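PDB 1PZV: probable ubiquitin-conjugating enzyme E2 7 from Caenorhabditis elegans, which probably catalyses the covalent attachment of ubiquitin to other proteins, receiving it from the E1 activating enzyme as a thioester on its own cysteine. Local coordinates for residues 23-28 / 34-39; 66-71 / 116-121; 87-92 / 123-128. One frame throughout, in Å; residues are numbered along the deposited sequence.

Contact 1. Residues 23-28 / 34-39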
loop_
_atom_site.group_PDB
_atom_site.type_symbol
_atom_site.label_atom_id
_atom_site.label_comp_id
_atom_site.label_asym_id
_atom_site.label_seq_id
_atom_site.Cartn_x
_atom_site.Cartn_y
_atom_site.Cartn_z
ATOM N N PHE A 23 -8.146 -6.473 2.540
ATOM C CA PHE A 23 -8.131 -5.021 2.387
ATOM C C PHE A 23 -9.513 -4.464 2.718
ATOM O O PHE A 23 -10.534 -4.948 2.215
ATOM C CB PHE A 23 -7.760 -4.637 0.951
ATOM C CG PHE A 23 -6.294 -4.782 0.624
ATOM C CD1 PHE A 23 -5.387 -3.782 0.966
ATOM C CD2 PHE A 23 -5.824 -5.915 -0.037
ATOM C CE1 PHE A 23 -4.026 -3.904 0.647
ATOM C CE2 PHE A 23 -4.455 -6.050 -0.363
ATOM C CZ PHE A 23 -3.560 -5.047 -0.019
ATOM N N SER A 24 -9.541 -3.446 3.571
ATOM C CA SER A 24 -10.791 -2.800 3.977
ATOM C C SER A 24 -10.706 -1.314 3.598
ATOM O O SER A 24 -9.816 -0.602 4.064
ATOM C CB SER A 24 -10.978 -2.963 5.488
ATOM O OG SER A 24 -12.063 -2.191 5.966
ATOM N N ALA A 25 -11.622 -0.842 2.757
ATOM C CA ALA A 25 -11.573 0.557 2.324
ATOM C C ALA A 25 -12.748 1.409 2.794
ATOM O O ALA A 25 -13.888 0.954 2.830
ATOM C CB ALA A 25 -11.447 0.629 0.787
ATOM N N GLY A 26 -12.456 2.652 3.151
ATOM C CA GLY A 26 -13.487 3.558 3.608
ATOM C C GLY A 26 -13.018 4.968 3.349
ATOM O O GLY A 26 -11.950 5.164 2.786
ATOM N N LEU A 27 -13.802 5.955 3.758
ATOM C CA LEU A 27 -13.443 7.354 3.549
ATOM C C LEU A 27 -13.087 8.052 4.845
ATOM O O LEU A 27 -13.771 7.870 5.847
ATOM C CB LEU A 27 -14.611 8.104 2.922
ATOM C CG LEU A 27 -14.968 7.767 1.482
ATOM C CD1 LEU A 27 -16.262 8.498 1.126
ATOM C CD2 LEU A 27 -13.816 8.177 0.539
ATOM N N VAL A 28 -12.029 8.858 4.830
ATOM C CA VAL A 28 -11.649 9.601 6.027
ATOM C C VAL A 28 -12.798 10.561 6.336
ATOM O O VAL A 28 -13.268 10.645 7.473
ATOM C CB VAL A 28 -10.363 10.425 5.803
ATOM C CG1 VAL A 28 -10.066 11.268 7.044
ATOM C CG2 VAL A 28 -9.192 9.494 5.477
ATOM N N TYR A 34 -12.051 11.732 -2.266
ATOM C CA TYR A 34 -10.656 11.754 -2.701
ATOM C C TYR A 34 -9.610 11.345 -1.657
ATOM O O TYR A 34 -8.410 11.338 -1.956
ATOM C CB TYR A 34 -10.318 13.135 -3.271
ATOM C CG TYR A 34 -11.023 13.429 -4.584
ATOM C CD1 TYR A 34 -10.473 13.019 -5.809
ATOM C CD2 TYR A 34 -12.269 14.064 -4.606
ATOM C CE1 TYR A 34 -11.151 13.232 -7.026
ATOM C CE2 TYR A 34 -12.955 14.278 -5.813
ATOM C CZ TYR A 34 -12.394 13.859 -7.016
ATOM O OH TYR A 34 -13.085 14.048 -8.198
ATOM N N LYS A 35 -10.054 11.013 -0.442
ATOM C CA LYS A 35 -9.151 10.571 0.634
ATOM C C LYS A 35 -9.664 9.269 1.234
ATOM O O LYS A 35 -10.666 9.266 1.957
ATOM C CB LYS A 35 -9.065 11.605 1.753
ATOM C CG LYS A 35 -8.366 12.895 1.384
ATOM C CD LYS A 35 -8.231 13.821 2.605
ATOM C CE LYS A 35 -7.258 13.255 3.640
ATOM N NZ LYS A 35 -5.887 13.107 3.080
ATOM N N TRP A 36 -8.977 8.169 0.947
ATOM C CA TRP A 36 -9.387 6.861 1.453
ATOM C C TRP A 36 -8.531 6.354 2.600
ATOM O O TRP A 36 -7.313 6.548 2.614
ATOM C CB TRP A 36 -9.315 5.814 0.343
ATOM C CG TRP A 36 -10.252 6.029 -0.792
ATOM C CD1 TRP A 36 -10.771 7.217 -1.214
ATOM C CD2 TRP A 36 -10.741 5.032 -1.696
ATOM N NE1 TRP A 36 -11.561 7.022 -2.318
ATOM C CE2 TRP A 36 -11.569 5.687 -2.630
ATOM C CE3 TRP A 36 -10.584 3.643 -1.787
ATOM C CZ2 TRP A 36 -12.210 5.007 -3.669
ATOM C CZ3 TRP A 36 -11.224 2.966 -2.813
ATOM C CH2 TRP A 36 -12.037 3.646 -3.732
ATOM N N GLU A 37 -9.178 5.700 3.558
ATOM C CA GLU A 37 -8.465 5.093 4.676
ATOM C C GLU A 37 -8.567 3.595 4.414
ATOM O O GLU A 37 -9.666 3.044 4.417
ATOM C CB GLU A 37 -9.123 5.440 6.020
ATOM C CG GLU A 37 -10.643 5.257 6.066
ATOM C CD GLU A 37 -11.238 5.433 7.476
ATOM O OE1 GLU A 37 -10.724 6.281 8.256
ATOM O OE2 GLU A 37 -12.235 4.727 7.789
ATOM N N VAL A 38 -7.443 2.936 4.164
ATOM C CA VAL A 38 -7.497 1.500 3.896
ATOM C C VAL A 38 -6.734 0.614 4.880
ATOM O O VAL A 38 -5.569 0.853 5.175
ATOM C CB VAL A 38 -7.003 1.176 2.452
ATOM C CG1 VAL A 38 -7.549 2.217 1.473
ATOM C CG2 VAL A 38 -5.479 1.113 2.402
ATOM N N LEU A 39 -7.411 -0.409 5.389
ATOM C CA LEU A 39 -6.793 -1.352 6.311
ATOM C C LEU A 39 -6.083 -2.400 5.475
ATOM O O LEU A 39 -6.699 -3.068 4.645
ATOM C CB LEU A 39 -7.847 -2.054 7.175
ATOM C CG LEU A 39 -7.298 -3.136 8.117
ATOM C CD1 LEU A 39 -6.432 -2.463 9.191
ATOM C CD2 LEU A 39 -8.434 -3.931 8.759
#
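L27 and W36 meet at one end of a beta hairpin: the CD2 methyl of L27 lies 3.6 Å from W36 CD1 and close to NE1, at the pyrrole part of the indole. At the six-membered part, A25 CB comes within 4.1 Å of W36 CE3, so both ends of the indole are touched from the same side of its plane. With CG of W36 anti to its carbonyl carbon (chi1 -64°), the indole stands out from the sheet with its long edge alongside strand 23-27. A25 also pairs with V38, A25 CB lying 4.3 Å from V38 CG1. S24, E37 and L39 occupy the other face; S24 CB sits 3.7 Å from L39 CB, and the extended E37 chain runs beside G26, with E37 CG 3.5 Å from G26 O.

Between these two layers of side chains runs the antiparallel ladder. S24 and L39 form a hydrogen-bonded pair, with L39 N to S24 O at 2.8 Å, and G26 with E37 forms the next, with E37 N to G26 O at 2.9 Å. V28 N adds a nearly straight bond to K35 O, at 169°. Just outside, W36 NE1 donates to I33 O, helping fix the indole's rotation, while L12 of helix 5-17 and V115 of helix 115-127 touch W36, and M15 touches A25. The chemistry splits the hairpin by face: apolar A25, V38 and W36 turn toward the protein interior, whereas S24 and E37 lie exposed, consistent with an edge hairpin of the E2 sheet packed on one face.

Contact 2. Residues 66-71 / 116-121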
loop_
_atom_site.group_PDB
_atom_site.type_symbol
_atom_site.label_atom_id
_atom_site.label_comp_id
_atom_site.label_asym_id
_atom_site.label_seq_id
_atom_site.Cartn_x
_atom_site.Cartn_y
_atom_site.Cartn_z
ATOM N N LYS A 66 -3.876 9.674 -13.723
ATOM C CA LYS A 66 -2.990 10.272 -12.737
ATOM C C LYS A 66 -3.111 9.407 -11.494
ATOM O O LYS A 66 -4.157 9.364 -10.850
ATOM C CB LYS A 66 -3.407 11.721 -12.451
ATOM C CG LYS A 66 -2.610 12.411 -11.349
ATOM C CD LYS A 66 -1.114 12.464 -11.631
ATOM C CE LYS A 66 -0.369 13.051 -10.427
ATOM N NZ LYS A 66 1.103 13.125 -10.631
ATOM N N PRO A 67 -2.035 8.686 -11.157
ATOM C CA PRO A 67 -1.978 7.794 -9.995
ATOM C C PRO A 67 -2.241 8.495 -8.672
ATOM O O PRO A 67 -1.984 9.693 -8.510
ATOM C CB PRO A 67 -0.550 7.239 -10.032
ATOM C CG PRO A 67 -0.092 7.477 -11.413
ATOM C CD PRO A 67 -0.722 8.774 -11.810
ATOM N N PRO A 68 -2.795 7.756 -7.711
ATOM C CA PRO A 68 -3.060 8.348 -6.407
ATOM C C PRO A 68 -1.780 8.151 -5.605
ATOM O O PRO A 68 -0.927 7.351 -5.987
ATOM C CB PRO A 68 -4.209 7.500 -5.883
ATOM C CG PRO A 68 -3.887 6.145 -6.452
ATOM C CD PRO A 68 -3.520 6.483 -7.872
ATOM N N LYS A 69 -1.629 8.881 -4.511
ATOM C CA LYS A 69 -0.446 8.723 -3.677
ATOM C C LYS A 69 -0.840 7.828 -2.514
ATOM O O LYS A 69 -1.911 8.007 -1.931
ATOM C CB LYS A 69 0.044 10.084 -3.157
ATOM C CG LYS A 69 0.649 10.983 -4.238
ATOM C CD LYS A 69 1.324 12.214 -3.639
ATOM C CE LYS A 69 2.131 12.973 -4.691
ATOM N NZ LYS A 69 2.896 14.118 -4.107
ATOM N N MET A 70 -0.001 6.849 -2.189
ATOM C CA MET A 70 -0.315 5.962 -1.080
ATOM C C MET A 70 0.668 6.113 0.057
ATOM O O MET A 70 1.850 5.810 -0.091
ATOM C CB MET A 70 -0.342 4.507 -1.535
ATOM C CG MET A 70 -0.806 3.556 -0.444
ATOM S SD MET A 70 -1.144 1.930 -1.108
ATOM C CE MET A 70 -1.882 1.114 0.289
ATOM N N LYS A 71 0.170 6.584 1.195
ATOM C CA LYS A 71 1.002 6.780 2.371
ATOM C C LYS A 71 0.559 5.886 3.522
ATOM O O LYS A 71 -0.576 5.969 3.981
ATOM C CB LYS A 71 0.945 8.242 2.832
ATOM C CG LYS A 71 1.687 8.477 4.135
ATOM C CD LYS A 71 1.848 9.962 4.449
ATOM C CE LYS A 71 2.620 10.159 5.757
ATOM N NZ LYS A 71 3.040 11.575 5.963
ATOM N N GLU A 116 -8.291 -1.466 -7.379
ATOM C CA GLU A 116 -8.083 -2.894 -7.288
ATOM C C GLU A 116 -6.683 -3.252 -7.768
ATOM O O GLU A 116 -5.980 -4.017 -7.118
ATOM C CB GLU A 116 -9.122 -3.633 -8.130
ATOM C CG GLU A 116 -8.918 -5.150 -8.163
ATOM C CD GLU A 116 -9.913 -5.870 -9.059
ATOM O OE1 GLU A 116 -9.815 -7.116 -9.156
ATOM O OE2 GLU A 116 -10.790 -5.199 -9.665
ATOM N N THR A 117 -6.287 -2.695 -8.909
ATOM C CA THR A 117 -4.966 -2.945 -9.475
ATOM C C THR A 117 -3.878 -2.535 -8.473
ATOM O O THR A 117 -2.934 -3.284 -8.207
ATOM C CB THR A 117 -4.763 -2.143 -10.797
ATOM O OG1 THR A 117 -5.817 -2.451 -11.721
ATOM C CG2 THR A 117 -3.420 -2.505 -11.443
ATOM N N ILE A 118 -4.020 -1.337 -7.925
ATOM C CA ILE A 118 -3.085 -0.825 -6.941
ATOM C C ILE A 118 -3.022 -1.789 -5.767
ATOM O O ILE A 118 -1.943 -2.283 -5.421
ATOM C CB ILE A 118 -3.534 0.559 -6.406
ATOM C CG1 ILE A 118 -3.440 1.591 -7.521
ATOM C CG2 ILE A 118 -2.668 0.990 -5.229
ATOM C CD1 ILE A 118 -4.075 2.910 -7.179
ATOM N N LEU A 119 -4.173 -2.063 -5.157
ATOM C CA LEU A 119 -4.192 -2.951 -4.007
ATOM C C LEU A 119 -3.548 -4.305 -4.301
ATOM O O LEU A 119 -2.853 -4.878 -3.447
ATOM C CB LEU A 119 -5.619 -3.125 -3.484
ATOM C CG LEU A 119 -6.246 -1.852 -2.896
ATOM C CD1 LEU A 119 -7.547 -2.207 -2.183
ATOM C CD2 LEU A 119 -5.285 -1.202 -1.931
ATOM N N LEU A 120 -3.757 -4.808 -5.509
ATOM C CA LEU A 120 -3.173 -6.083 -5.880
ATOM C C LEU A 120 -1.664 -5.970 -5.962
ATOM O O LEU A 120 -0.945 -6.816 -5.429
ATOM C CB LEU A 120 -3.727 -6.566 -7.225
ATOM C CG LEU A 120 -5.141 -7.153 -7.168
ATOM C CD1 LEU A 120 -5.649 -7.464 -8.559
ATOM C CD2 LEU A 120 -5.113 -8.404 -6.299
ATOM N N SER A 121 -1.170 -4.931 -6.629
ATOM C CA SER A 121 0.276 -4.785 -6.738
ATOM C C SER A 121 0.884 -4.548 -5.347
ATOM O O SER A 121 2.088 -4.726 -5.149
ATOM C CB SER A 121 0.649 -3.657 -7.717
ATOM O OG SER A 121 0.443 -2.381 -7.154
#
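I118 contributes a gripped carbonyl and a reaching side chain: S121 OG donates to I118 O at 3.0 Å, one turn on along helix 115-127, while the isoleucine leans out to P68 and M70. The S121 donor lies 16° from the carbonyl plane. Between the two segments everything is apolar. I118 CD1 comes to 3.3 Å from P68 CG and also lies near P68 CD, meeting the proline ring at the side remote from its alpha carbon. This reach follows from the torsions, since CG1 is anti to the carbonyl carbon and CD1 continues the chain in an extended form (chi2 170°). The other branch, I118 CG2, lies 4.5 Å from M70 SD, a looser approach to the fully extended methionine.

All three residues are buried, and the contact joins edge strand 69-72, through M70, and the loop leading into it, through P68, to the helix lying over that sheet, as in the E2 fold. M70 also touches A55 and L57 of strand 52-58, while P67 packs on W109, and on the helix T117 and S121 meet I91. The contact therefore lies between helix 115-127 and the edge of the four-stranded sheet.

Contact 3. Residues 87-92 / 123-128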
loop_
_atom_site.group_PDB
_atom_site.type_symbol
_atom_site.label_atom_id
_atom_site.label_comp_id
_atom_site.label_asym_id
_atom_site.label_seq_id
_atom_site.Cartn_x
_atom_site.Cartn_y
_atom_site.Cartn_z
ATOM N N VAL A 87 4.501 4.812 0.100
ATOM C CA VAL A 87 4.762 3.607 -0.656
ATOM C C VAL A 87 5.281 4.037 -2.007
ATOM O O VAL A 87 4.705 4.913 -2.647
ATOM C CB VAL A 87 3.503 2.779 -0.871
ATOM C CG1 VAL A 87 3.870 1.476 -1.563
ATOM C CG2 VAL A 87 2.824 2.517 0.452
ATOM N N CYS A 88 6.375 3.426 -2.437
ATOM C CA CYS A 88 6.962 3.768 -3.715
ATOM C C CYS A 88 7.094 2.560 -4.614
ATOM O O CYS A 88 8.046 1.793 -4.499
ATOM C CB CYS A 88 8.329 4.408 -3.497
ATOM S SG CYS A 88 8.264 5.895 -2.442
ATOM N N ILE A 89 6.123 2.400 -5.509
ATOM C CA ILE A 89 6.116 1.290 -6.462
ATOM C C ILE A 89 5.802 1.803 -7.876
ATOM O O ILE A 89 5.172 2.848 -8.030
ATOM C CB ILE A 89 5.100 0.218 -6.030
ATOM C CG1 ILE A 89 3.705 0.849 -5.886
ATOM C CG2 ILE A 89 5.580 -0.431 -4.729
ATOM C CD1 ILE A 89 2.627 -0.106 -5.443
ATOM N N SER A 90 6.252 1.068 -8.892
ATOM C CA SER A 90 6.080 1.464 -10.298
ATOM C C SER A 90 4.686 1.923 -10.715
ATOM O O SER A 90 4.520 3.007 -11.290
ATOM C CB SER A 90 6.494 0.321 -11.228
ATOM O OG SER A 90 7.813 -0.112 -10.965
ATOM N N ILE A 91 3.695 1.085 -10.429
ATOM C CA ILE A 91 2.326 1.367 -10.808
ATOM C C ILE A 91 1.754 2.667 -10.244
ATOM O O ILE A 91 0.644 3.053 -10.587
ATOM C CB ILE A 91 1.418 0.186 -10.433
ATOM C CG1 ILE A 91 0.073 0.324 -11.139
ATOM C CG2 ILE A 91 1.241 0.118 -8.925
ATOM C CD1 ILE A 91 -0.832 -0.849 -10.929
ATOM N N LEU A 92 2.494 3.341 -9.374
ATOM C CA LEU A 92 2.009 4.605 -8.838
ATOM C C LEU A 92 2.735 5.701 -9.581
ATOM O O LEU A 92 2.369 6.879 -9.510
ATOM C CB LEU A 92 2.270 4.717 -7.339
ATOM C CG LEU A 92 1.419 3.804 -6.452
ATOM C CD1 LEU A 92 1.682 4.124 -4.982
ATOM C CD2 LEU A 92 -0.062 3.999 -6.769
ATOM N N ILE A 123 -0.088 -6.279 -2.571
ATOM C CA ILE A 123 0.133 -7.572 -1.963
ATOM C C ILE A 123 1.490 -8.056 -2.489
ATOM O O ILE A 123 2.274 -8.665 -1.756
ATOM C CB ILE A 123 -0.949 -8.588 -2.364
ATOM C CG1 ILE A 123 -2.261 -8.250 -1.661
ATOM C CG2 ILE A 123 -0.492 -10.014 -2.010
ATOM C CD1 ILE A 123 -3.383 -9.197 -2.004
ATOM N N SER A 124 1.760 -7.780 -3.764
ATOM C CA SER A 124 3.020 -8.162 -4.379
ATOM C C SER A 124 4.187 -7.487 -3.665
ATOM O O SER A 124 5.166 -8.133 -3.318
ATOM C CB SER A 124 3.045 -7.749 -5.850
ATOM O OG SER A 124 2.223 -8.570 -6.650
ATOM N N MET A 125 4.090 -6.180 -3.463
ATOM C CA MET A 125 5.151 -5.462 -2.786
ATOM C C MET A 125 5.518 -6.089 -1.442
ATOM O O MET A 125 6.703 -6.242 -1.121
ATOM C CB MET A 125 4.751 -4.014 -2.553
ATOM C CG MET A 125 5.669 -3.320 -1.572
ATOM S SD MET A 125 5.209 -1.633 -1.315
ATOM C CE MET A 125 3.752 -1.849 -0.244
ATOM N N LEU A 126 4.503 -6.433 -0.651
ATOM C CA LEU A 126 4.743 -7.036 0.652
ATOM C C LEU A 126 5.273 -8.476 0.517
ATOM O O LEU A 126 6.121 -8.919 1.292
ATOM C CB LEU A 126 3.453 -7.020 1.471
ATOM C CG LEU A 126 2.823 -5.647 1.738
ATOM C CD1 LEU A 126 1.464 -5.840 2.388
ATOM C CD2 LEU A 126 3.727 -4.792 2.620
ATOM N N THR A 127 4.781 -9.196 -0.482
ATOM C CA THR A 127 5.190 -10.576 -0.708
ATOM C C THR A 127 6.547 -10.693 -1.405
ATOM O O THR A 127 7.311 -11.636 -1.158
ATOM C CB THR A 127 4.159 -11.319 -1.580
ATOM O OG1 THR A 127 2.845 -11.058 -1.082
ATOM C CG2 THR A 127 4.426 -12.822 -1.567
ATOM N N ASP A 128 6.841 -9.733 -2.276
ATOM C CA ASP A 128 8.083 -9.753 -3.044
ATOM C C ASP A 128 8.601 -8.343 -3.324
ATOM O O ASP A 128 8.334 -7.772 -4.380
ATOM C CB ASP A 128 7.829 -10.472 -4.365
ATOM C CG ASP A 128 9.059 -11.133 -4.903
ATOM O OD1 ASP A 128 10.076 -10.424 -5.127
ATOM O OD2 ASP A 128 9.001 -12.369 -5.091
#
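M125 lays its sulfur against two branched side chains: SD is 3.4 Å from V87 CG1 and 3.6 Å from I89 CG2, and M125 CE follows V87 CG1 at 3.6 Å. Leaving helix 115-127 with CG anti to the backbone N (chi1 166°), the methionine stays extended as far as SD and then bends at chi3 (76°), which folds the methyl toward V87. It crosses I89 at about a right angle and V87 obliquely. I89 offers its CG2 methyl, while V87 meets the thioether with one of its two methyls, CG1. The contact is small and apolar.

Between V87 and I89 sits C88, the predicted site of the glycyl thioester with ubiquitin. Its side chain sets off away from the helix, so the chain on either side of this cysteine packs inward while the cysteine turns the other way, partly exposed. This is the E2 layout, in which the catalytic cysteine lies in the long connection between the last strand of the sheet and the central helix. C88 shares a backbone hydrogen bond with N80, and M125 touches H78; these two belong to the His-Pro-Asn signature of the family. I81 packs on both V87 and M125, and V87 also touches M70 and F72 of strand 69-72.

Past M125 the helix ends at T127. There I123 O accepts both T127 N, at 2.9 Å, and T127 OG1, at 2.6 Å, the hydroxyl donor standing 40° out of the carbonyl plane, and D128 is the first residue to leave helical geometry.

Contact 1 closes before the other two open, whereas contacts 2 and 3 interleave along the chain and share helix 115-127. Their centres lie about 9 Å apart; the centre of contact 1 is about 12 Å from that of contact 2 and about 18 Å from that of contact 3. Contacts 1 and 2 reach the same antiparallel sheet at its two outermost strands, 23-27 and 69-72. F23 bridges hairpin and helix, with F23 CZ 3.5 Å from L119 O and F23 CE2 3.4 Å from I123 CG1. M70 O and V87 N, 2.8 Å apart in a probable hydrogen bond, tie strand 69-72 to the active-site loop. Sheet, helix and cysteine loop form one packed unit of the UBC core.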